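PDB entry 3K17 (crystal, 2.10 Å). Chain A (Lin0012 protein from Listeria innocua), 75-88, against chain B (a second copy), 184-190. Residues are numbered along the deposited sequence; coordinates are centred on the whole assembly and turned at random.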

# COMPACT_ATOMS: atom_id res chain seq x y z
N TRP A 75 16.60 -15.31 -4.75
CA TRP A 75 17.46 -14.94 -5.88
C TRP A 75 18.46 -13.86 -5.45
O TRP A 75 19.47 -13.64 -6.11
N THR A 76 18.16 -13.18 -4.35
CA THR A 76 18.97 -12.06 -3.90
C THR A 76 20.49 -12.20 -3.91
O THR A 76 21.15 -11.38 -4.53
N PHE A 77 21.04 -13.21 -3.26
CA PHE A 77 22.50 -13.32 -3.25
C PHE A 77 23.12 -13.42 -4.64
O PHE A 77 24.05 -12.69 -4.94
N THR A 78 22.60 -14.31 -5.48
CA THR A 78 23.16 -14.48 -6.81
C THR A 78 22.84 -13.32 -7.75
O THR A 78 23.67 -12.97 -8.60
N ALA A 79 21.66 -12.72 -7.59
CA ALA A 79 21.30 -11.59 -8.44
C ALA A 79 22.24 -10.44 -8.13
O ALA A 79 22.68 -9.73 -9.03
N GLU A 80 22.54 -10.24 -6.85
CA GLU A 80 23.42 -9.15 -6.46
C GLU A 80 24.83 -9.36 -7.02
O GLU A 80 25.47 -8.41 -7.47
N ALA A 81 25.31 -10.60 -6.98
CA ALA A 81 26.64 -10.91 -7.50
C ALA A 81 26.68 -10.63 -9.00
O ALA A 81 27.66 -10.11 -9.51
N ILE A 82 25.61 -10.99 -9.70
CA ILE A 82 25.52 -10.75 -11.14
C ILE A 82 25.49 -9.25 -11.44
O ILE A 82 26.13 -8.77 -12.38
N ASN A 83 24.75 -8.50 -10.62
CA ASN A 83 24.63 -7.06 -10.82
C ASN A 83 25.96 -6.34 -10.57
O ASN A 83 26.37 -5.48 -11.36
N ILE A 84 26.64 -6.68 -9.48
CA ILE A 84 27.91 -6.03 -9.19
C ILE A 84 28.97 -6.45 -10.22
O ILE A 84 29.80 -5.63 -10.62
N ALA A 85 28.93 -7.70 -10.68
CA ALA A 85 29.91 -8.15 -11.67
C ALA A 85 29.68 -7.39 -12.98
O ALA A 85 30.62 -6.97 -13.66
N THR A 86 28.41 -7.21 -13.31
CA THR A 86 28.01 -6.50 -14.51
C THR A 86 28.48 -5.05 -14.47
O THR A 86 29.00 -4.53 -15.45
N THR A 87 28.29 -4.39 -13.33
CA THR A 87 28.71 -3.01 -13.17
C THR A 87 30.24 -2.92 -13.25
O THR A 87 30.78 -1.95 -13.79
N PHE A 88 30.93 -3.92 -12.71
CA PHE A 88 32.39 -3.92 -12.75
C PHE A 88 32.88 -4.10 -14.19
O PHE A 88 33.76 -3.37 -14.64
N LYS B 184 19.80 -0.40 -0.21
CA LYS B 184 21.05 -1.00 0.26
C LYS B 184 21.71 -1.90 -0.76
O LYS B 184 22.93 -1.85 -0.95
N HIS B 185 20.92 -2.75 -1.42
CA HIS B 185 21.45 -3.64 -2.43
C HIS B 185 22.09 -2.83 -3.56
O HIS B 185 23.19 -3.15 -4.02
N ARG B 186 21.40 -1.78 -3.98
CA ARG B 186 21.89 -0.96 -5.08
C ARG B 186 23.09 -0.06 -4.76
O ARG B 186 23.77 0.41 -5.66
N LEU B 187 23.37 0.15 -3.48
CA LEU B 187 24.53 0.95 -3.11
C LEU B 187 25.81 0.31 -3.66
O LEU B 187 26.79 0.99 -3.94
N ALA B 188 25.79 -1.01 -3.81
CA ALA B 188 26.98 -1.70 -4.29
C ALA B 188 27.20 -1.68 -5.80
O ALA B 188 28.32 -1.91 -6.26
N TYR B 189 26.15 -1.41 -6.58
CA TYR B 189 26.32 -1.44 -8.02
C TYR B 189 25.70 -0.33 -8.85
O TYR B 189 25.76 -0.37 -10.08
N LYS B 190 25.11 0.67 -8.19
CA LYS B 190 24.50 1.80 -8.89
C LYS B 190 25.21 3.07 -8.44
O LYS B 190 25.64 3.15 -7.30

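The chain A stretch is helical over nearly its whole length, and one side of that helix receives the end of a chain B helix together with the turn that follows it. The contact is compact, burying 414 Å² in total, and the residues of chain A that make it, Thr A76, Glu A80, Asn A83, Ile A84 and Thr A87, recur at the three- and four-residue spacing of a helical face.

At the start of this face, Thr A76 (chi1 m) directs its CA-to-CB bond sideways, yet its methyl group meets the imidazole of His B185, with CG2 of Thr A76 3.4 Å from CE1 of His B185. The histidine, itself in the m rotamer, points toward chain A.

One turn on, Glu A80 also leaves its helix sideways, but chi1 t and chi2 p bend the chain so that the carboxylate reaches the partner. Its OE2 lies 2.6 Å from the backbone O of His B185, a separation so short for two oxygens that the acid probably carries a proton and donates it. The same carboxylate packs against carbon: OE2 of Glu A80 is 3.6 Å from CB of Ala B188, and OE1 of Glu A80 is 3.5 Å from CB of His B185 and 3.5 Å from CE2 of Tyr B189. This buried acid thus touches three chain B residues.

Asn A83 (chi1 m) points toward chain B and supports the ring of Tyr B189. Its CB sits 3.5 Å from the centroid of the Tyr B189 ring and only 2° off the ring normal, a CH-pi contact over one face. The tyrosine, with chi1 p and chi2 93°, buries 113 Å² against chain A, more than any other residue here; its hydroxyl is hydrogen-bonded elsewhere in the structure.

Ile A84, extended with chi1 and chi2 both t, lies beside the turn. Its CG1 is 3.9 Å from the backbone O of Ala B188, and its CA is 3.9 Å from CB of Tyr B189. The backbones come close here, with the CA atoms of Ile A84 and Tyr B189 5.0 Å apart.

Thr A87 closes the contact. Pointing toward chain B in the m rotamer, it donates a hydrogen bond from OG1 of Thr A87 to the backbone O of Tyr B189 at 2.8 Å, while the same OG1 lies 3.5 Å from CB of Tyr B189. Tyr B189 is therefore held through its ring by Asn A83 and through its carbonyl by Thr A87.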

# COMPACT_ATOMS: atom_id res chain seq x y z
CB TRP A 75 16.62 -14.34 -7.02
CG TRP A 75 15.73 -15.29 -7.76
CD1 TRP A 75 14.36 -15.34 -7.72
CD2 TRP A 75 16.15 -16.33 -8.66
NE1 TRP A 75 13.90 -16.34 -8.55
CE2 TRP A 75 14.97 -16.96 -9.13
CE3 TRP A 75 17.39 -16.79 -9.11
CZ2 TRP A 75 15.01 -18.03 -10.04
CZ3 TRP A 75 17.43 -17.85 -10.01
CH2 TRP A 75 16.25 -18.46 -10.47
CB THR A 76 18.50 -11.58 -2.51
OG1 THR A 76 17.08 -11.43 -2.52
CG2 THR A 76 19.10 -10.22 -2.19
CB PHE A 77 22.98 -14.49 -2.38
CG PHE A 77 22.98 -14.19 -0.91
CD1 PHE A 77 23.92 -13.32 -0.36
CD2 PHE A 77 22.03 -14.77 -0.07
CE1 PHE A 77 23.92 -13.02 1.01
CE2 PHE A 77 22.03 -14.48 1.31
CZ PHE A 77 22.98 -13.60 1.84
CB THR A 78 22.71 -15.82 -7.46
OG1 THR A 78 21.28 -15.91 -7.44
CG2 THR A 78 23.28 -16.99 -6.68
CB ALA A 79 19.86 -11.16 -8.19
CB GLU A 80 23.49 -9.05 -4.93
CG GLU A 80 24.33 -7.91 -4.42
CD GLU A 80 23.63 -6.56 -4.52
OE1 GLU A 80 22.44 -6.53 -4.90
OE2 GLU A 80 24.27 -5.53 -4.22
CB ALA A 81 26.99 -12.36 -7.22
CB ILE A 82 24.24 -11.42 -11.72
CG1 ILE A 82 24.42 -12.94 -11.75
CG2 ILE A 82 23.93 -10.88 -13.12
CD1 ILE A 82 23.16 -13.71 -12.11
CB ASN A 83 23.53 -6.50 -9.91
CG ASN A 83 22.13 -6.92 -10.37
OD1 ASN A 83 21.20 -7.09 -9.56
ND2 ASN A 83 21.98 -7.09 -11.67
CB ILE A 84 28.40 -6.37 -7.77
CG1 ILE A 84 29.56 -5.45 -7.39
CG2 ILE A 84 28.84 -7.83 -7.70
CD1 ILE A 84 30.04 -5.65 -5.96
CB ALA A 85 29.79 -9.63 -11.89
CB THR A 86 26.47 -6.54 -14.68
OG1 THR A 86 26.07 -7.88 -15.01
CG2 THR A 86 26.02 -5.58 -15.76
CB THR A 87 28.23 -2.42 -11.83
OG1 THR A 87 26.81 -2.28 -11.86
CG2 THR A 87 28.87 -1.05 -11.57
CB PHE A 88 32.97 -5.04 -11.90
CG PHE A 88 34.47 -5.16 -12.02
CD1 PHE A 88 35.31 -4.18 -11.48
CD2 PHE A 88 35.04 -6.21 -12.72
CE1 PHE A 88 36.69 -4.25 -11.64
CE2 PHE A 88 36.42 -6.28 -12.90
CZ PHE A 88 37.25 -5.30 -12.35
CB LYS B 184 20.80 -1.78 1.55
CG LYS B 184 20.43 -0.90 2.73
CD LYS B 184 20.01 -1.76 3.92
CE LYS B 184 19.49 -0.91 5.07
NZ LYS B 184 19.02 -1.77 6.19
CB HIS B 185 20.35 -4.52 -3.03
CG HIS B 185 19.78 -5.51 -2.06
ND1 HIS B 185 18.66 -6.26 -2.34
CD2 HIS B 185 20.17 -5.88 -0.82
CE1 HIS B 185 18.38 -7.04 -1.31
NE2 HIS B 185 19.29 -6.83 -0.37
CB ARG B 186 20.72 -0.17 -5.66
CG ARG B 186 19.78 -1.10 -6.43
CD ARG B 186 18.45 -0.48 -6.83
NE ARG B 186 17.68 -1.46 -7.60
CZ ARG B 186 17.22 -2.61 -7.12
NH1 ARG B 186 17.44 -2.95 -5.85
NH2 ARG B 186 16.60 -3.46 -7.93
CB LEU B 187 24.64 1.06 -1.59
CG LEU B 187 23.79 2.12 -0.89
CD1 LEU B 187 23.89 1.94 0.62
CD2 LEU B 187 24.28 3.51 -1.30
CB ALA B 188 26.95 -3.14 -3.80
CB TYR B 189 25.85 -2.80 -8.56
CG TYR B 189 24.35 -3.06 -8.48
CD1 TYR B 189 23.52 -2.77 -9.56
CD2 TYR B 189 23.79 -3.65 -7.34
CE1 TYR B 189 22.14 -3.05 -9.51
CE2 TYR B 189 22.43 -3.94 -7.28
CZ TYR B 189 21.61 -3.64 -8.37
OH TYR B 189 20.27 -3.94 -8.33
CB LYS B 190 23.01 1.91 -8.55
CG LYS B 190 22.13 0.79 -9.11
CD LYS B 190 22.16 0.78 -10.63
CE LYS B 190 21.02 -0.05 -11.19
NZ LYS B 190 20.92 0.08 -12.67